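Local coordinates for periplasmic His/Glu/Gln/Arg/opine family-binding protein (Silicibacter pomeroyi, PDB 3I6V), which binds lysine and, as a periplasmic solute-binding protein, probably delivers amino acids to an ABC transporter, at residues Cys39-Leu44 with Ile199-Glu204; Ala118-Glu123 with Ala148-Arg153; Tyr155-Val160 with Leu167-Asp172. All blocks are in the same frame, centred on the assembly; numbering follows the deposited sequence.

How the contacts relate
From the N terminus, after several short strands the chain forms helix 30-42, and helix 189-204 packs against its end some 155 residues later; contact 1 closes this long loop within the lobe that carries both chain ends. Contacts 2 and 3 both fall within the intervening chain. Contact 2 brings strand 148-152 back against helix 116-123, and contact 3 then folds strand 168-170 onto helix 153-162 after a much shorter excursion, so these two follow in series and do not cross. They share one sheet and touch each other, with centres about 13 Å apart. Contact 1 lies on the opposite side of the chain's centre, its centre about 33 Å from either of theirs.

Contact 1: residues Cys39-Leu44 with Ile199-Glu204; sequences CKRAGL and ITSMKE
The guanidinium of Arg41 is the flat group on which this contact turns: Met202 lays its CG over one face, 3.4 Å above the plane and displaced toward the rim, while Ser201 stands at the edge. The arrangement joins two helices of a family 3 solute-binding protein, the end of helix 30-42 and the end of helix 189-204, far apart in sequence and brought together in the fold. At the edge, Arg41 NH1 donates a hydrogen bond to Ser201 OG at 2.9 Å; the acceptor lies close to the guanidinium plane, but the N-H...O angle of 143° makes the bond noticeably bent. Ser201 places OG between its own backbone N and carbonyl carbon (chi1 82°), from where the same oxygen also bonds to the carbonyl O of Ala198 in the preceding turn. Arg41 reaches across with an extended chain from CG to NE, and its side chain crosses that of Met202 obliquely. The other two nitrogens are held by carboxylates: NE by a salt bridge to Glu37, one turn back in its own helix, and NH2 by another to Asp205, just past helix 189-204. Bonds at all three nitrogens would fix the rotation of the group, and the two carboxylates probably favour its positive charge. The methionine, buried and also packed on Leu34 and Leu38, thus offers an apolar surface to a cation whose rim is occupied by polar atoms. Just after Arg41, helix 30-42 stops in a Schellman motif in which Gly43 takes a positive phi of 72°; Leu44 N returns to Cys39 O at 2.8 Å and Gly43 N to Lys40 O at 3.3 Å.

Contact 2: residues Ala118-Glu123 with Ala148-Arg153; sequences AGYIAE and AVFADR
The rings of Tyr120 and Phe150 lie near parallel, their planes at 27°, but are slid so far apart that they barely overlap, with centroids 4.9 Å from each other. The touching is done by neighbouring corners, Tyr120 CD2 meeting Phe150 CE2 at 3.3 Å, with Phe150 CZ close behind. Though the planes are nearly parallel, the two side chains run at about a right angle to each other. Phe150 has CG anti to the backbone N (chi1 -174°), which carries its ring out from strand 148-152 toward the helix; a second ring, that of Tyr96 on strand 93-98, also meets it. The side chain of Phe150 lies about 9 Å from the bound lysine.

The aliphatic part belongs to Ile121. Its CG1 approaches Phe150 CD2 at 3.7 Å, and CD1 packs at 3.8 Å from Phe150 CG, so that the ethyl branch touches the root of the ring while the tyrosine touches its far end. CD1 also lies in the plane of the neighbouring Tyr120 ring, at its edge. Between them the two helix residues grip the phenylalanine along much of its length, and no hydrogen bond crosses the contact. Val109 of strand 108-112 touches both Ile121 and Phe150, filling in the same apolar layer.

The strand's backbone pairs through Val149 with Val97 and through Phe150 with Ala110, and Asp152 OD2 caps Tyr155 N at the start of helix 153-162 and also bonds to Tyr18 OH. The whole is the helix-on-sheet packing of an alpha/beta lobe in the periplasmic binding protein fold.

Contact 3: residues Tyr155-Val160 with Leu167-Asp172; sequences YLVPIV and LMFVGD
Phe169 is the bump of this contact: its ring projects from strand 168-170 into a hollow on helix 153-162 lined by Leu156, Val157 and Val160. The last of these forms the roof, CG2 sitting 4.0 Å from the ring centroid and only 14° off the normal, a CH-pi contact over one face. The other two residues meet the far end of the ring. Val157 CG2 touches CZ of Phe169 at 3.7 Å, and Leu156 CB comes equally near to Phe169 CE2, both from oblique directions. In Val160, CG2 stands anti to the carbonyl carbon and CG1 anti to the backbone N (chi1 165°), an arrangement that sends one methyl to the ring and the other to the carbonyl O of Leu167, 3.8 Å from CG1.

A second, smaller fit is made by Leu167. Its CD1 reaches Ile159 CG2 at 3.9 Å, and the leucine also packs on Val141 of helix 134-142. Arg153 adds a cation-pi contact to Phe169, and Val97 of strand 93-98 touches Leu156, Val160 and Phe169 alike.

The axes of helix segment 155-160 and strand 168-170 come within 8.8 Å, their N-to-C directions 132° apart. Helix 153-162 packs on the sheet that strand 168-170 joins by pairing with strand 93-98, the alpha/beta layering of a periplasmic binding protein lobe.

Contact 1: residues Cys39-Leu44 with Ile199-Glu204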
# COMPACT_ATOMS: atom_id res chain seq x y z
N CYS A 39 -9.06 14.03 7.94
CA CYS A 39 -9.73 15.20 7.43
C CYS A 39 -10.60 15.85 8.51
O CYS A 39 -10.72 17.07 8.56
CB CYS A 39 -10.61 14.85 6.24
SG CYS A 39 -9.68 14.56 4.70
N LYS A 40 -11.25 15.04 9.34
CA LYS A 40 -12.07 15.57 10.42
C LYS A 40 -11.18 16.39 11.38
O LYS A 40 -11.54 17.50 11.76
CB LYS A 40 -12.76 14.44 11.18
CG LYS A 40 -13.63 14.92 12.35
CD LYS A 40 -14.19 13.73 13.12
CE LYS A 40 -15.35 14.17 14.04
NZ LYS A 40 -15.66 13.06 14.95
N ARG A 41 -10.01 15.86 11.72
CA ARG A 41 -9.12 16.51 12.66
C ARG A 41 -8.44 17.75 12.07
O ARG A 41 -8.09 18.66 12.82
CB ARG A 41 -8.09 15.53 13.18
CG ARG A 41 -8.61 14.62 14.24
CD ARG A 41 -7.62 13.53 14.45
NE ARG A 41 -8.05 12.55 15.43
CZ ARG A 41 -7.40 12.25 16.55
NH1 ARG A 41 -6.28 12.88 16.87
NH2 ARG A 41 -7.89 11.32 17.37
N ALA A 42 -8.29 17.79 10.75
CA ALA A 42 -7.69 18.93 10.04
C ALA A 42 -8.71 20.00 9.70
O ALA A 42 -8.34 21.08 9.24
CB ALA A 42 -7.01 18.44 8.72
N GLY A 43 -9.99 19.71 9.95
CA GLY A 43 -11.09 20.60 9.59
C GLY A 43 -11.36 20.65 8.09
O GLY A 43 -11.75 21.68 7.57
N LEU A 44 -11.16 19.54 7.39
CA LEU A 44 -11.37 19.51 5.95
C LEU A 44 -12.54 18.60 5.60
O LEU A 44 -12.79 17.62 6.27
CB LEU A 44 -10.08 19.01 5.26
CG LEU A 44 -8.82 19.86 5.52
CD1 LEU A 44 -7.61 19.03 5.24
CD2 LEU A 44 -8.83 21.11 4.65
N ILE A 199 -1.90 13.60 11.60
CA ILE A 199 -1.26 12.32 11.87
C ILE A 199 -0.54 12.32 13.23
O ILE A 199 -0.65 11.36 14.00
CB ILE A 199 -0.27 11.92 10.73
CG1 ILE A 199 -1.03 11.67 9.42
CG2 ILE A 199 0.53 10.68 11.13
CD1 ILE A 199 -0.15 11.66 8.16
N THR A 200 0.23 13.38 13.51
CA THR A 200 0.95 13.49 14.79
C THR A 200 -0.01 13.39 16.00
O THR A 200 0.25 12.63 16.92
CB THR A 200 1.76 14.79 14.83
OG1 THR A 200 2.80 14.71 13.86
CG2 THR A 200 2.40 15.02 16.24
N SER A 201 -1.11 14.12 15.95
CA SER A 201 -2.18 14.05 16.98
C SER A 201 -2.73 12.62 17.18
O SER A 201 -2.99 12.22 18.32
CB SER A 201 -3.31 15.03 16.63
OG SER A 201 -4.22 14.47 15.66
N MET A 202 -2.86 11.83 16.11
CA MET A 202 -3.35 10.44 16.26
C MET A 202 -2.27 9.52 16.84
O MET A 202 -2.58 8.49 17.49
CB MET A 202 -3.86 9.88 14.91
CG MET A 202 -5.09 10.58 14.36
SD MET A 202 -5.81 9.83 12.87
CE MET A 202 -6.13 8.23 13.51
N LYS A 203 -1.01 9.85 16.58
CA LYS A 203 0.10 9.12 17.18
C LYS A 203 0.18 9.43 18.68
O LYS A 203 0.39 8.53 19.48
CB LYS A 203 1.46 9.41 16.48
CG LYS A 203 1.56 8.82 15.04
CD LYS A 203 2.93 9.01 14.40
CE LYS A 203 2.93 8.57 12.92
NZ LYS A 203 4.26 8.90 12.22
N GLU A 204 -0.02 10.69 19.04
CA GLU A 204 0.11 11.15 20.42
C GLU A 204 -0.98 10.64 21.39
O GLU A 204 -0.69 10.38 22.56
CB GLU A 204 0.22 12.68 20.45
CG GLU A 204 1.62 13.17 20.08
CD GLU A 204 1.70 14.68 19.89
OE1 GLU A 204 0.64 15.35 19.80
OE2 GLU A 204 2.84 15.20 19.80

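Contact 2: residues Ala118-Glu123 with Ala148-Arg153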
# COMPACT_ATOMS: atom_id res chain seq x y z
N ALA A 118 8.50 -4.55 -7.11
CA ALA A 118 8.97 -4.68 -8.49
C ALA A 118 10.43 -4.19 -8.65
O ALA A 118 11.21 -4.85 -9.31
CB ALA A 118 8.07 -3.93 -9.48
N GLY A 119 10.77 -3.06 -8.07
CA GLY A 119 12.18 -2.56 -8.14
C GLY A 119 13.20 -3.55 -7.56
O GLY A 119 14.26 -3.78 -8.15
N TYR A 120 12.86 -4.17 -6.44
CA TYR A 120 13.74 -5.13 -5.76
C TYR A 120 13.91 -6.36 -6.62
O TYR A 120 15.03 -6.86 -6.78
CB TYR A 120 13.12 -5.51 -4.40
CG TYR A 120 13.89 -6.57 -3.63
CD1 TYR A 120 14.84 -6.22 -2.69
CD2 TYR A 120 13.63 -7.93 -3.83
CE1 TYR A 120 15.56 -7.20 -1.97
CE2 TYR A 120 14.32 -8.93 -3.11
CZ TYR A 120 15.29 -8.56 -2.19
OH TYR A 120 15.97 -9.56 -1.48
N ILE A 121 12.82 -6.86 -7.20
CA ILE A 121 12.94 -8.03 -8.08
C ILE A 121 13.71 -7.71 -9.36
O ILE A 121 14.52 -8.54 -9.81
CB ILE A 121 11.56 -8.65 -8.41
CG1 ILE A 121 10.89 -9.12 -7.12
CG2 ILE A 121 11.73 -9.78 -9.46
CD1 ILE A 121 11.67 -10.22 -6.30
N ALA A 122 13.51 -6.51 -9.92
CA ALA A 122 14.19 -6.15 -11.17
C ALA A 122 15.71 -6.08 -10.94
O ALA A 122 16.46 -6.44 -11.84
CB ALA A 122 13.70 -4.80 -11.73
N GLU A 123 16.13 -5.60 -9.77
CA GLU A 123 17.57 -5.56 -9.41
C GLU A 123 18.13 -6.98 -9.11
O GLU A 123 19.33 -7.23 -9.29
CB GLU A 123 17.84 -4.60 -8.24
CG GLU A 123 19.34 -4.62 -7.79
CD GLU A 123 19.67 -3.63 -6.67
OE1 GLU A 123 18.98 -2.56 -6.61
OE2 GLU A 123 20.64 -3.92 -5.89
N ALA A 148 6.51 -17.38 -8.02
CA ALA A 148 6.12 -16.78 -6.76
C ALA A 148 5.72 -15.32 -6.98
O ALA A 148 5.92 -14.77 -8.06
CB ALA A 148 7.28 -16.87 -5.74
N VAL A 149 5.15 -14.73 -5.96
CA VAL A 149 4.84 -13.30 -5.97
C VAL A 149 5.63 -12.67 -4.83
O VAL A 149 5.73 -13.27 -3.75
CB VAL A 149 3.31 -13.02 -5.79
CG1 VAL A 149 2.77 -13.77 -4.56
CG2 VAL A 149 3.04 -11.51 -5.66
N PHE A 150 6.16 -11.48 -5.07
CA PHE A 150 6.85 -10.71 -4.02
C PHE A 150 6.04 -9.43 -3.78
O PHE A 150 5.86 -8.64 -4.69
CB PHE A 150 8.27 -10.38 -4.49
CG PHE A 150 9.15 -9.72 -3.45
CD1 PHE A 150 9.48 -10.38 -2.27
CD2 PHE A 150 9.65 -8.43 -3.69
CE1 PHE A 150 10.31 -9.76 -1.31
CE2 PHE A 150 10.48 -7.79 -2.76
CZ PHE A 150 10.82 -8.46 -1.57
N ALA A 151 5.57 -9.25 -2.55
CA ALA A 151 4.62 -8.19 -2.25
C ALA A 151 4.69 -7.84 -0.79
O ALA A 151 5.39 -8.48 -0.02
CB ALA A 151 3.15 -8.65 -2.61
N ASP A 152 3.90 -6.85 -0.41
CA ASP A 152 3.84 -6.40 0.96
C ASP A 152 3.28 -7.52 1.83
O ASP A 152 2.26 -8.17 1.45
CB ASP A 152 2.92 -5.21 1.02
CG ASP A 152 2.78 -4.66 2.38
OD1 ASP A 152 3.68 -3.90 2.81
OD2 ASP A 152 1.73 -4.96 3.00
N ARG A 153 3.95 -7.76 2.97
CA ARG A 153 3.60 -8.85 3.85
C ARG A 153 2.17 -8.67 4.40
O ARG A 153 1.42 -9.65 4.51
CB ARG A 153 4.58 -9.00 5.02
CG ARG A 153 4.27 -10.26 5.88
CD ARG A 153 5.31 -10.53 7.01
NE ARG A 153 4.79 -11.64 7.79
CZ ARG A 153 4.98 -12.92 7.50
NH1 ARG A 153 5.72 -13.30 6.46
NH2 ARG A 153 4.43 -13.84 8.27

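Contact 3: residues Tyr155-Val160 with Leu167-Asp172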
# COMPACT_ATOMS: atom_id res chain seq x y z
N TYR A 155 -0.34 -7.27 2.98
CA TYR A 155 -1.28 -7.59 1.92
C TYR A 155 -1.39 -9.13 1.82
O TYR A 155 -2.51 -9.70 1.70
CB TYR A 155 -0.81 -6.98 0.59
CG TYR A 155 -1.60 -7.46 -0.61
CD1 TYR A 155 -2.95 -7.09 -0.79
CD2 TYR A 155 -1.00 -8.27 -1.57
CE1 TYR A 155 -3.67 -7.54 -1.93
CE2 TYR A 155 -1.69 -8.71 -2.68
CZ TYR A 155 -3.02 -8.37 -2.85
OH TYR A 155 -3.66 -8.88 -3.95
N LEU A 156 -0.25 -9.80 1.88
CA LEU A 156 -0.19 -11.27 1.71
C LEU A 156 -0.73 -12.10 2.90
O LEU A 156 -1.29 -13.17 2.66
CB LEU A 156 1.21 -11.76 1.34
CG LEU A 156 1.75 -11.27 -0.01
CD1 LEU A 156 3.29 -11.48 -0.08
CD2 LEU A 156 1.03 -11.90 -1.23
N VAL A 157 -0.59 -11.62 4.13
CA VAL A 157 -1.02 -12.40 5.30
C VAL A 157 -2.48 -12.93 5.18
O VAL A 157 -2.68 -14.15 5.24
CB VAL A 157 -0.72 -11.72 6.66
CG1 VAL A 157 -1.53 -12.40 7.83
CG2 VAL A 157 0.82 -11.74 6.98
N PRO A 158 -3.48 -12.04 4.95
CA PRO A 158 -4.86 -12.56 4.85
C PRO A 158 -5.05 -13.45 3.63
O PRO A 158 -5.87 -14.37 3.65
CB PRO A 158 -5.73 -11.28 4.73
CG PRO A 158 -4.85 -10.16 5.31
CD PRO A 158 -3.46 -10.56 4.83
N ILE A 159 -4.32 -13.19 2.56
CA ILE A 159 -4.43 -13.98 1.35
C ILE A 159 -3.96 -15.44 1.57
O ILE A 159 -4.64 -16.41 1.16
CB ILE A 159 -3.71 -13.27 0.20
CG1 ILE A 159 -4.54 -12.08 -0.28
CG2 ILE A 159 -3.49 -14.19 -0.96
CD1 ILE A 159 -3.86 -11.27 -1.33
N VAL A 160 -2.81 -15.60 2.23
CA VAL A 160 -2.33 -16.91 2.66
C VAL A 160 -3.33 -17.60 3.59
O VAL A 160 -3.64 -18.78 3.39
CB VAL A 160 -0.93 -16.80 3.35
CG1 VAL A 160 -0.61 -18.12 4.12
CG2 VAL A 160 0.13 -16.48 2.33
N LEU A 167 -1.69 -21.53 -0.90
CA LEU A 167 -0.63 -20.48 -0.98
C LEU A 167 0.09 -20.46 0.32
O LEU A 167 -0.52 -20.67 1.35
CB LEU A 167 -1.20 -19.07 -1.23
CG LEU A 167 -1.82 -18.88 -2.60
CD1 LEU A 167 -2.66 -17.57 -2.63
CD2 LEU A 167 -0.81 -19.00 -3.77
N MET A 168 1.40 -20.20 0.28
CA MET A 168 2.18 -20.18 1.51
C MET A 168 3.37 -19.21 1.41
O MET A 168 3.91 -18.97 0.34
CB MET A 168 2.67 -21.60 1.85
CG MET A 168 3.59 -22.22 0.76
SD MET A 168 3.42 -24.04 0.64
CE MET A 168 1.75 -24.13 -0.02
N PHE A 169 3.79 -18.68 2.55
CA PHE A 169 5.05 -17.91 2.60
C PHE A 169 6.27 -18.81 2.37
O PHE A 169 6.36 -19.91 2.92
CB PHE A 169 5.17 -17.22 3.95
CG PHE A 169 4.21 -16.06 4.12
CD1 PHE A 169 3.21 -16.09 5.09
CD2 PHE A 169 4.33 -14.92 3.30
CE1 PHE A 169 2.32 -15.00 5.25
CE2 PHE A 169 3.46 -13.81 3.45
CZ PHE A 169 2.46 -13.85 4.44
N VAL A 170 7.20 -18.33 1.54
CA VAL A 170 8.46 -19.02 1.30
C VAL A 170 9.62 -18.01 1.43
O VAL A 170 9.44 -16.79 1.20
CB VAL A 170 8.46 -19.71 -0.10
CG1 VAL A 170 7.40 -20.80 -0.14
CG2 VAL A 170 8.18 -18.72 -1.20
N GLY A 171 10.80 -18.49 1.81
CA GLY A 171 11.98 -17.62 1.92
C GLY A 171 11.90 -16.72 3.13
O GLY A 171 11.18 -16.99 4.09
N ASP A 172 12.65 -15.63 3.11
CA ASP A 172 12.71 -14.75 4.27
C ASP A 172 12.02 -13.45 3.92
O ASP A 172 12.02 -13.07 2.77
CB ASP A 172 14.17 -14.48 4.63
CG ASP A 172 14.95 -15.77 4.89
OD1 ASP A 172 15.71 -16.20 3.98
OD2 ASP A 172 14.78 -16.35 5.98